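Local coordinates for protein prolyl-tRNA synthetase (Giardia lamblia ATCC 50803, PDB 3IAL) that probably charges tRNA(Pro) with L-proline at the expense of ATP, and is captured here with the prolyl-adenylate intermediate bound, at residues B[94-105]-B[116-125]; B[372-380]-B[391-399]. All coordinates share one frame; numbering follows the deposited sequence.

Contact 1 (B[94-105]-B[116-125]); sequences HIKGFEAECFWV and RLALRPTSET. With PR8 (5'-O-[(R)-hydroxy{[(2S)-pyrrolidin-2-ylcarbonyl]oxy}phosphoryl]adenosine), chain H.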
loop_
_atom_site.group_PDB
_atom_site.type_symbol
_atom_site.label_atom_id
_atom_site.label_comp_id
_atom_site.label_asym_id
_atom_site.label_seq_id
_atom_site.Cartn_x
_atom_site.Cartn_y
_atom_site.Cartn_z
ATOM N N HIS B 94 19.895 7.118 20.219
ATOM C CA HIS B 94 19.240 6.755 18.961
ATOM C C HIS B 94 20.061 7.200 17.743
ATOM O O HIS B 94 20.253 6.421 16.805
ATOM C CB HIS B 94 17.834 7.356 18.908
ATOM C CG HIS B 94 17.020 6.905 17.736
ATOM N ND1 HIS B 94 16.505 5.630 17.631
ATOM C CD2 HIS B 94 16.621 7.565 16.622
ATOM C CE1 HIS B 94 15.823 5.526 16.503
ATOM N NE2 HIS B 94 15.877 6.685 15.871
ATOM N N ILE B 95 20.557 8.439 17.761
ATOM C CA ILE B 95 21.318 8.968 16.620
ATOM C C ILE B 95 22.697 8.313 16.461
ATOM O O ILE B 95 23.118 8.044 15.338
ATOM C CB ILE B 95 21.461 10.521 16.654
ATOM C CG1 ILE B 95 22.138 11.032 15.374
ATOM C CG2 ILE B 95 22.246 10.986 17.881
ATOM C CD1 ILE B 95 21.537 10.485 14.094
ATOM N N LYS B 96 23.396 8.046 17.564
ATOM C CA LYS B 96 24.680 7.329 17.485
ATOM C C LYS B 96 24.507 5.936 16.876
ATOM O O LYS B 96 25.407 5.434 16.190
ATOM C CB LYS B 96 25.345 7.199 18.860
ATOM C CG LYS B 96 25.756 8.512 19.518
ATOM C CD LYS B 96 26.584 9.422 18.608
ATOM C CE LYS B 96 26.927 10.732 19.306
ATOM N NZ LYS B 96 25.714 11.425 19.846
ATOM N N GLY B 97 23.354 5.320 17.136
ATOM C CA GLY B 97 23.034 4.017 16.570
ATOM C C GLY B 97 22.811 4.048 15.067
ATOM O O GLY B 97 23.053 3.054 14.386
ATOM N N PHE B 98 22.374 5.190 14.543
ATOM C CA PHE B 98 21.931 5.274 13.147
ATOM C C PHE B 98 22.676 6.268 12.242
ATOM O O PHE B 98 22.560 6.174 11.021
ATOM C CB PHE B 98 20.423 5.570 13.113
ATOM C CG PHE B 98 19.567 4.388 13.500
ATOM C CD1 PHE B 98 19.501 3.275 12.679
ATOM C CD2 PHE B 98 18.835 4.388 14.681
ATOM C CE1 PHE B 98 18.722 2.182 13.028
ATOM C CE2 PHE B 98 18.051 3.297 15.038
ATOM C CZ PHE B 98 17.999 2.192 14.212
ATOM N N GLU B 99 23.447 7.193 12.812
ATOM C CA GLU B 99 24.007 8.302 12.024
ATOM C C GLU B 99 24.855 7.865 10.826
ATOM O O GLU B 99 24.928 8.578 9.826
ATOM C CB GLU B 99 24.805 9.276 12.905
ATOM C CG GLU B 99 26.106 8.740 13.489
ATOM C CD GLU B 99 26.913 9.835 14.197
ATOM O OE1 GLU B 99 27.258 10.854 13.546
ATOM O OE2 GLU B 99 27.196 9.675 15.404
ATOM N N ALA B 100 25.498 6.706 10.933
ATOM C CA ALA B 100 26.290 6.163 9.837
ATOM C C ALA B 100 25.395 5.556 8.752
ATOM O O ALA B 100 25.827 5.391 7.609
ATOM C CB ALA B 100 27.274 5.128 10.359
ATOM N N GLU B 101 24.154 5.236 9.121
ATOM C CA GLU B 101 23.174 4.646 8.205
ATOM C C GLU B 101 22.397 5.670 7.374
ATOM O O GLU B 101 21.632 5.276 6.496
ATOM C CB GLU B 101 22.141 3.816 8.993
ATOM C CG GLU B 101 22.714 2.734 9.912
ATOM C CD GLU B 101 23.132 1.482 9.172
ATOM O OE1 GLU B 101 23.251 1.543 7.930
ATOM O OE2 GLU B 101 23.341 0.439 9.834
ATOM N N CYS B 102 22.557 6.964 7.660
ATOM C CA CYS B 102 21.712 8.001 7.046
ATOM C C CYS B 102 22.215 8.493 5.692
ATOM O O CYS B 102 23.356 8.948 5.576
ATOM C CB CYS B 102 21.566 9.206 7.976
ATOM S SG CYS B 102 20.527 8.902 9.408
ATOM N N PHE B 103 21.359 8.395 4.678
ATOM C CA PHE B 103 21.543 9.119 3.423
ATOM C C PHE B 103 21.143 10.565 3.662
ATOM O O PHE B 103 20.105 10.807 4.265
ATOM C CB PHE B 103 20.639 8.559 2.327
ATOM C CG PHE B 103 21.091 7.247 1.763
ATOM C CD1 PHE B 103 21.915 7.203 0.635
ATOM C CD2 PHE B 103 20.675 6.052 2.332
ATOM C CE1 PHE B 103 22.322 5.985 0.094
ATOM C CE2 PHE B 103 21.079 4.827 1.801
ATOM C CZ PHE B 103 21.899 4.792 0.681
ATOM N N TRP B 104 21.938 11.525 3.192
ATOM C CA TRP B 104 21.611 12.944 3.392
ATOM C C TRP B 104 21.286 13.634 2.076
ATOM O O TRP B 104 22.057 13.554 1.116
ATOM C CB TRP B 104 22.754 13.688 4.096
ATOM C CG TRP B 104 22.939 13.253 5.523
ATOM C CD1 TRP B 104 23.851 12.362 5.989
ATOM C CD2 TRP B 104 22.163 13.665 6.659
ATOM N NE1 TRP B 104 23.708 12.199 7.347
ATOM C CE2 TRP B 104 22.678 12.985 7.784
ATOM C CE3 TRP B 104 21.085 14.544 6.834
ATOM C CZ2 TRP B 104 22.155 13.154 9.072
ATOM C CZ3 TRP B 104 20.566 14.720 8.113
ATOM C CH2 TRP B 104 21.100 14.021 9.217
ATOM N N VAL B 105 20.132 14.302 2.050
ATOM C CA VAL B 105 19.769 15.202 0.971
ATOM C C VAL B 105 20.265 16.585 1.350
ATOM O O VAL B 105 19.931 17.094 2.417
ATOM C CB VAL B 105 18.237 15.248 0.746
ATOM C CG1 VAL B 105 17.872 16.337 -0.275
ATOM C CG2 VAL B 105 17.734 13.888 0.298
ATOM N N ARG B 116 19.520 20.371 6.179
ATOM C CA ARG B 116 19.749 19.078 5.532
ATOM C C ARG B 116 18.627 18.120 5.906
ATOM O O ARG B 116 18.101 18.193 7.016
ATOM C CB ARG B 116 21.068 18.447 5.977
ATOM C CG ARG B 116 22.297 19.320 5.863
ATOM C CD ARG B 116 23.424 18.715 6.688
ATOM N NE ARG B 116 24.012 17.564 6.020
ATOM C CZ ARG B 116 24.485 16.471 6.619
ATOM N NH1 ARG B 116 24.427 16.314 7.938
ATOM N NH2 ARG B 116 25.012 15.508 5.878
ATOM N N LEU B 117 18.278 17.225 4.987
ATOM C CA LEU B 117 17.215 16.245 5.212
ATOM C C LEU B 117 17.754 14.836 5.125
ATOM O O LEU B 117 18.384 14.468 4.134
ATOM C CB LEU B 117 16.105 16.407 4.174
ATOM C CG LEU B 117 15.404 17.768 4.111
ATOM C CD1 LEU B 117 14.387 17.745 2.994
ATOM C CD2 LEU B 117 14.754 18.099 5.438
ATOM N N ALA B 118 17.509 14.042 6.160
ATOM C CA ALA B 118 17.890 12.638 6.142
ATOM C C ALA B 118 16.756 11.810 5.554
ATOM O O ALA B 118 15.585 12.063 5.833
ATOM C CB ALA B 118 18.227 12.157 7.540
ATOM N N LEU B 119 17.096 10.833 4.722
ATOM C CA LEU B 119 16.126 9.823 4.343
ATOM C C LEU B 119 15.941 8.936 5.577
ATOM O O LEU B 119 16.924 8.494 6.167
ATOM C CB LEU B 119 16.625 8.994 3.164
ATOM C CG LEU B 119 16.985 9.742 1.876
ATOM C CD1 LEU B 119 17.301 8.729 0.789
ATOM C CD2 LEU B 119 15.864 10.679 1.435
ATOM N N ARG B 120 14.694 8.708 5.976
ATOM C CA ARG B 120 14.391 7.955 7.196
ATOM C C ARG B 120 15.076 6.578 7.263
ATOM O O ARG B 120 14.880 5.747 6.389
ATOM C CB ARG B 120 12.876 7.788 7.370
ATOM C CG ARG B 120 12.175 7.134 6.202
ATOM C CD ARG B 120 10.681 7.054 6.454
ATOM N NE ARG B 120 10.013 6.686 5.216
ATOM C CZ ARG B 120 8.806 7.087 4.839
ATOM N NH1 ARG B 120 8.057 7.883 5.596
ATOM N NH2 ARG B 120 8.355 6.688 3.664
ATOM N N PRO B 121 15.915 6.354 8.280
ATOM C CA PRO B 121 16.389 4.988 8.550
ATOM C C PRO B 121 15.404 4.198 9.403
ATOM O O PRO B 121 15.450 2.971 9.453
ATOM C CB PRO B 121 17.679 5.225 9.325
ATOM C CG PRO B 121 17.449 6.506 10.048
ATOM C CD PRO B 121 16.648 7.354 9.080
ATOM N N THR B 122 14.546 4.939 10.087
ATOM C CA THR B 122 13.492 4.432 10.947
ATOM C C THR B 122 12.878 5.746 11.427
ATOM O O THR B 122 13.544 6.789 11.379
ATOM C CB THR B 122 14.028 3.564 12.118
ATOM O OG1 THR B 122 12.932 3.157 12.951
ATOM C CG2 THR B 122 15.062 4.338 12.940
ATOM N N SER B 123 11.619 5.736 11.835
ATOM C CA SER B 123 10.893 7.000 11.916
ATOM C C SER B 123 10.616 7.581 13.311
ATOM O O SER B 123 9.902 8.572 13.421
ATOM C CB SER B 123 9.597 6.898 11.107
ATOM O OG SER B 123 9.869 6.389 9.811
ATOM N N GLU B 124 11.205 7.008 14.360
ATOM C CA GLU B 124 10.977 7.505 15.728
ATOM C C GLU B 124 11.071 9.026 15.841
ATOM O O GLU B 124 10.152 9.659 16.351
ATOM C CB GLU B 124 11.939 6.871 16.741
ATOM C CG GLU B 124 11.571 5.445 17.141
ATOM C CD GLU B 124 11.960 4.395 16.107
ATOM O OE1 GLU B 124 12.655 4.726 15.120
ATOM O OE2 GLU B 124 11.566 3.230 16.289
ATOM N N THR B 125 12.168 9.608 15.364
ATOM C CA THR B 125 12.436 11.028 15.618
ATOM C C THR B 125 11.389 11.930 14.966
ATOM O O THR B 125 10.981 12.940 15.542
ATOM C CB THR B 125 13.864 11.438 15.173
ATOM O OG1 THR B 125 14.049 11.149 13.783
ATOM C CG2 THR B 125 14.919 10.691 15.979
HETATM C C PR8 H . 12.978 -0.965 14.592
HETATM N N PR8 H . 11.834 1.163 14.572
HETATM O O PR8 H . 13.610 -0.493 13.644
HETATM P P PR8 H . 14.226 -3.098 14.325
HETATM N N1 PR8 H . 17.193 -5.332 5.348
HETATM C C2 PR8 H . 16.001 -5.899 5.493
HETATM N N3 PR8 H . 15.330 -5.857 6.646
HETATM C C4 PR8 H . 15.833 -5.240 7.714
HETATM C C5 PR8 H . 17.084 -4.642 7.603
HETATM C C6 PR8 H . 17.763 -4.694 6.388
HETATM N N6 PR8 H . 18.960 -4.118 6.263
HETATM N N7 PR8 H . 17.371 -4.099 8.779
HETATM C C8 PR8 H . 16.349 -4.341 9.603
HETATM N N9 PR8 H . 15.406 -5.046 8.962
HETATM C CA PR8 H . 11.869 -0.145 15.250
HETATM C CB PR8 H . 10.533 -0.818 14.983
HETATM C CD PR8 H . 10.448 1.425 14.201
HETATM C CG PR8 H . 9.900 0.031 13.872
HETATM C "C1'" PR8 H . 14.118 -5.504 9.575
HETATM O O10 PR8 H . 13.187 -2.185 15.156
HETATM O O1P PR8 H . 15.634 -2.640 14.442
HETATM C "C2'" PR8 H . 14.329 -6.586 10.662
HETATM O "O2'" PR8 H . 13.307 -7.590 10.558
HETATM O O2P PR8 H . 14.061 -4.575 14.934
HETATM C "C3'" PR8 H . 14.087 -5.825 11.944
HETATM O "O3'" PR8 H . 13.681 -6.719 12.983
HETATM C "C4'" PR8 H . 12.908 -4.999 11.466
HETATM O "O4'" PR8 H . 13.453 -4.400 10.269
HETATM C "C5'" PR8 H . 12.552 -3.980 12.526
HETATM O "O5'" PR8 H . 13.672 -3.166 12.816
HETATM O O HOH W 1 14.321 8.364 13.602
HETATM O O HOH W 2 19.003 7.183 5.449
#

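Contact 2 (B[372-380]-B[391-399]); sequences DLANGQCIV and RVIPITEVM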
loop_
_atom_site.group_PDB
_atom_site.type_symbol
_atom_site.label_atom_id
_atom_site.label_comp_id
_atom_site.label_asym_id
_atom_site.label_seq_id
_atom_site.Cartn_x
_atom_site.Cartn_y
_atom_site.Cartn_z
ATOM N N ASP B 372 -10.321 -38.121 -18.499
ATOM C CA ASP B 372 -10.768 -37.900 -17.123
ATOM C C ASP B 372 -12.141 -37.218 -17.059
ATOM O O ASP B 372 -12.945 -37.524 -16.175
ATOM C CB ASP B 372 -9.716 -37.105 -16.337
ATOM C CG ASP B 372 -8.432 -37.895 -16.118
ATOM O OD1 ASP B 372 -7.352 -37.396 -16.491
ATOM O OD2 ASP B 372 -8.506 -39.029 -15.592
ATOM N N LEU B 373 -12.402 -36.309 -18.000
ATOM C CA LEU B 373 -13.713 -35.662 -18.128
ATOM C C LEU B 373 -14.825 -36.675 -18.418
ATOM O O LEU B 373 -15.958 -36.499 -17.971
ATOM C CB LEU B 373 -13.686 -34.600 -19.233
ATOM C CG LEU B 373 -15.004 -33.857 -19.492
ATOM C CD1 LEU B 373 -15.502 -33.177 -18.219
ATOM C CD2 LEU B 373 -14.856 -32.845 -20.615
ATOM N N ALA B 374 -14.492 -37.722 -19.173
ATOM C CA ALA B 374 -15.425 -38.816 -19.463
ATOM C C ALA B 374 -15.751 -39.604 -18.193
ATOM O O ALA B 374 -16.894 -40.019 -17.989
ATOM C CB ALA B 374 -14.838 -39.744 -20.523
ATOM N N ASN B 375 -14.739 -39.804 -17.346
ATOM C CA ASN B 375 -14.923 -40.482 -16.060
ATOM C C ASN B 375 -15.400 -39.537 -14.941
ATOM O O ASN B 375 -15.608 -39.974 -13.813
ATOM C CB ASN B 375 -13.626 -41.193 -15.637
ATOM C CG ASN B 375 -13.288 -42.389 -16.520
ATOM O OD1 ASN B 375 -14.160 -43.177 -16.887
ATOM N ND2 ASN B 375 -12.009 -42.538 -16.849
ATOM N N GLY B 376 -15.576 -38.254 -15.254
ATOM C CA GLY B 376 -16.027 -37.264 -14.268
ATOM C C GLY B 376 -14.975 -36.874 -13.229
ATOM O O GLY B 376 -15.318 -36.398 -12.149
ATOM N N GLN B 377 -13.699 -37.063 -13.560
ATOM C CA GLN B 377 -12.602 -36.812 -12.627
ATOM C C GLN B 377 -11.661 -35.730 -13.151
ATOM O O GLN B 377 -11.626 -35.443 -14.352
ATOM C CB GLN B 377 -11.790 -38.092 -12.391
ATOM C CG GLN B 377 -12.615 -39.343 -12.055
ATOM C CD GLN B 377 -13.301 -39.278 -10.696
ATOM O OE1 GLN B 377 -12.782 -38.686 -9.746
ATOM N NE2 GLN B 377 -14.468 -39.906 -10.596
ATOM N N CYS B 378 -10.908 -35.135 -12.227
ATOM C CA CYS B 378 -9.733 -34.339 -12.559
ATOM C C CYS B 378 -8.605 -34.689 -11.586
ATOM O O CYS B 378 -8.836 -35.324 -10.563
ATOM C CB CYS B 378 -10.042 -32.843 -12.506
ATOM S SG CYS B 378 -10.421 -32.232 -10.863
ATOM N N ILE B 379 -7.388 -34.279 -11.921
ATOM C CA ILE B 379 -6.222 -34.586 -11.112
ATOM C C ILE B 379 -5.770 -33.316 -10.407
ATOM O O ILE B 379 -5.538 -32.294 -11.056
ATOM C CB ILE B 379 -5.081 -35.158 -11.972
ATOM C CG1 ILE B 379 -5.552 -36.430 -12.685
ATOM C CG2 ILE B 379 -3.860 -35.464 -11.128
ATOM C CD1 ILE B 379 -6.294 -36.158 -13.991
ATOM N N VAL B 380 -5.667 -33.392 -9.080
ATOM C CA VAL B 380 -5.257 -32.275 -8.247
ATOM C C VAL B 380 -3.954 -32.638 -7.534
ATOM O O VAL B 380 -3.888 -33.637 -6.826
ATOM C CB VAL B 380 -6.349 -31.914 -7.212
ATOM C CG1 VAL B 380 -5.923 -30.723 -6.377
ATOM C CG2 VAL B 380 -7.672 -31.623 -7.910
ATOM N N ARG B 391 -4.040 -36.409 -6.268
ATOM C CA ARG B 391 -5.400 -36.746 -5.851
ATOM C C ARG B 391 -6.327 -36.785 -7.056
ATOM O O ARG B 391 -6.371 -35.843 -7.852
ATOM C CB ARG B 391 -5.942 -35.723 -4.847
ATOM C CG ARG B 391 -5.248 -35.738 -3.491
ATOM C CD ARG B 391 -4.051 -34.796 -3.428
ATOM N NE ARG B 391 -3.748 -34.447 -2.039
ATOM C CZ ARG B 391 -2.731 -34.923 -1.319
ATOM N NH1 ARG B 391 -1.854 -35.777 -1.837
ATOM N NH2 ARG B 391 -2.587 -34.527 -0.056
ATOM N N VAL B 392 -7.061 -37.880 -7.186
ATOM C CA VAL B 392 -8.142 -37.971 -8.149
ATOM C C VAL B 392 -9.409 -37.513 -7.433
ATOM O O VAL B 392 -9.827 -38.118 -6.452
ATOM C CB VAL B 392 -8.297 -39.406 -8.688
ATOM C CG1 VAL B 392 -9.467 -39.498 -9.651
ATOM C CG2 VAL B 392 -7.007 -39.843 -9.375
ATOM N N ILE B 393 -9.985 -36.419 -7.907
ATOM C CA ILE B 393 -11.170 -35.837 -7.303
ATOM C C ILE B 393 -12.212 -35.684 -8.391
ATOM O O ILE B 393 -11.906 -35.140 -9.455
ATOM C CB ILE B 393 -10.894 -34.435 -6.703
ATOM C CG1 ILE B 393 -9.634 -34.447 -5.830
ATOM C CG2 ILE B 393 -12.095 -33.962 -5.887
ATOM C CD1 ILE B 393 -9.459 -33.171 -5.002
ATOM N N PRO B 394 -13.439 -36.189 -8.149
ATOM C CA PRO B 394 -14.534 -35.976 -9.091
ATOM C C PRO B 394 -14.747 -34.492 -9.365
ATOM O O PRO B 394 -14.585 -33.686 -8.460
ATOM C CB PRO B 394 -15.745 -36.573 -8.362
ATOM C CG PRO B 394 -15.164 -37.629 -7.494
ATOM C CD PRO B 394 -13.820 -37.115 -7.064
ATOM N N ILE B 395 -15.091 -34.145 -10.603
ATOM C CA ILE B 395 -15.296 -32.755 -10.993
ATOM C C ILE B 395 -16.462 -32.158 -10.220
ATOM O O ILE B 395 -16.395 -31.007 -9.792
ATOM C CB ILE B 395 -15.535 -32.605 -12.516
ATOM C CG1 ILE B 395 -14.259 -32.935 -13.293
ATOM C CG2 ILE B 395 -15.970 -31.174 -12.863
ATOM C CD1 ILE B 395 -14.422 -32.851 -14.799
ATOM N N THR B 396 -17.518 -32.954 -10.037
ATOM C CA THR B 396 -18.683 -32.548 -9.252
ATOM C C THR B 396 -18.293 -32.129 -7.831
ATOM O O THR B 396 -18.746 -31.101 -7.340
ATOM C CB THR B 396 -19.730 -33.681 -9.173
ATOM O OG1 THR B 396 -19.126 -34.852 -8.615
ATOM C CG2 THR B 396 -20.294 -34.004 -10.562
ATOM N N GLU B 397 -17.439 -32.921 -7.186
ATOM C CA GLU B 397 -16.937 -32.599 -5.842
ATOM C C GLU B 397 -16.167 -31.274 -5.855
ATOM O O GLU B 397 -16.384 -30.423 -4.998
ATOM C CB GLU B 397 -16.052 -33.734 -5.316
ATOM C CG GLU B 397 -15.735 -33.651 -3.828
ATOM C CD GLU B 397 -14.984 -34.870 -3.309
ATOM O OE1 GLU B 397 -15.171 -35.979 -3.860
ATOM O OE2 GLU B 397 -14.210 -34.720 -2.337
ATOM N N VAL B 398 -15.282 -31.105 -6.837
ATOM C CA VAL B 398 -14.525 -29.860 -7.002
ATOM C C VAL B 398 -15.436 -28.627 -7.163
ATOM O O VAL B 398 -15.100 -27.543 -6.677
ATOM C CB VAL B 398 -13.525 -29.965 -8.183
ATOM C CG1 VAL B 398 -12.962 -28.612 -8.556
ATOM C CG2 VAL B 398 -12.399 -30.940 -7.837
ATOM N N MET B 399 -16.581 -28.800 -7.826
ATOM C CA MET B 399 -17.560 -27.716 -7.997
ATOM C C MET B 399 -18.455 -27.551 -6.751
ATOM O O MET B 399 -19.127 -26.531 -6.597
ATOM C CB MET B 399 -18.451 -27.974 -9.219
ATOM C CG MET B 399 -17.711 -28.239 -10.543
ATOM S SD MET B 399 -17.240 -26.773 -11.482
ATOM C CE MET B 399 -18.834 -26.171 -12.025
#

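Contact 1 (B[94-105]-B[116-125])
A water gripped by H94, T122 and T125 ties the two segments together: it donates to T122 O at 2.8 Å, accepts from T125 N, and is hydrogen-bonded to H94 NE2. With CG anti to the backbone N (chi1 -173°), the imidazole of H94 is carried toward 122-125; its ND1 is fixed by P218 O. CD2 of H94 rests against T125 CG2, 3.6 Å away, while CE1 reaches T122 CG2 and E124 OE1. The T122 methyl also lies over one face of F98 in a CH-pi contact, CG2 standing 4.0 Å from the ring centroid. T122 therefore turns its methyl to the protein and its hydroxyl to the ligand. OG1 accepts from the prolyl nitrogen, PR8 N, at 2.8 Å and donates to the syn lone pair of E124 OE1. E124 OE2 is 2.7 Å from PR8 N, so both side chains meet the pyrrolidine nitrogen of the prolyl-adenylate, which is probably protonated, with H94 behind them as a second shell.

Further along, the W104 indole is sandwiched. The R116 guanidinium stacks on one face, centres 3.8 Å apart and planes at 24°, and A118 CB makes a CH-pi contact with the other. Salt bridges to E85 and E106 steady the guanidinium. Backbone bonds V105 N to L117 O (2.7 Å), L117 N to V105 O and L119 N to F103 O join the strands, and W104 and V105 extend the ladder to a strand of the second subunit. The arrangement is a dimer-interface hairpin leading into the proline-binding TxE motif of prolyl-tRNA synthetases, T122-S123-E124.

Contact 2 (B[372-380]-B[391-399])
The side chains of Q377 and P394 run side by side, with amide oxygen OE1 over one face of the proline ring, 3.3 Å from P394 CD. V392 CG1 comes in across the glutamine at about a right angle, 3.4 Å from OE1. P394 N has no hydrogen to offer OE1, so this is packing; the bend at chi2 (-68°) brings OE1 over the proline, and NE2 makes a weak bond to N375 O.

C378, V380, R391 and I393 share the other side of the hairpin. There V380 CG2 meets I393 CD1 at 3.7 Å, and C378 SG touches V398 CG2 of the following helix. R391 leads its guanidinium away, NH1 bonded to Q389 O and NE salt-bridged to E420. Two reciprocal backbone pairs, C378 with I393 and V380 with R391, hold the strands, the straightest being V380 N to R391 O (177° at the hydrogen).

At the open end I395 N donates to G376 O, 2.7 Å, just where a Schellman motif with G376 at C-prime ends helix 370-374. L373 CD1 packs on I395 CD1, 3.6 Å apart, joining the two helices. The whole is an antiparallel hairpin at the edge of the mixed sheet in the alpha/beta anticodon-binding domain.

Contacts 1 and 2 are both antiparallel hairpin pairings with similar strand angles (144° and 143°), yet they serve separate parts of the chain. Their centres lie 58 Å apart, their nearest atoms about 41 Å, and they do not touch. They sit on opposite sides of the chain's centre, 24 Å and 36 Å from it, and follow one another in sequence. Contact 1 belongs to the class II catalytic domain: it supplies T122 and E124 to the prolyl-adenylate pocket, which H242, S274 and Q237 help complete, and reaches the second subunit. The 372-380/391-399 pairing lies in the anticodon-binding domain, contributes no residue to that pocket and meets no other chain of the assembly.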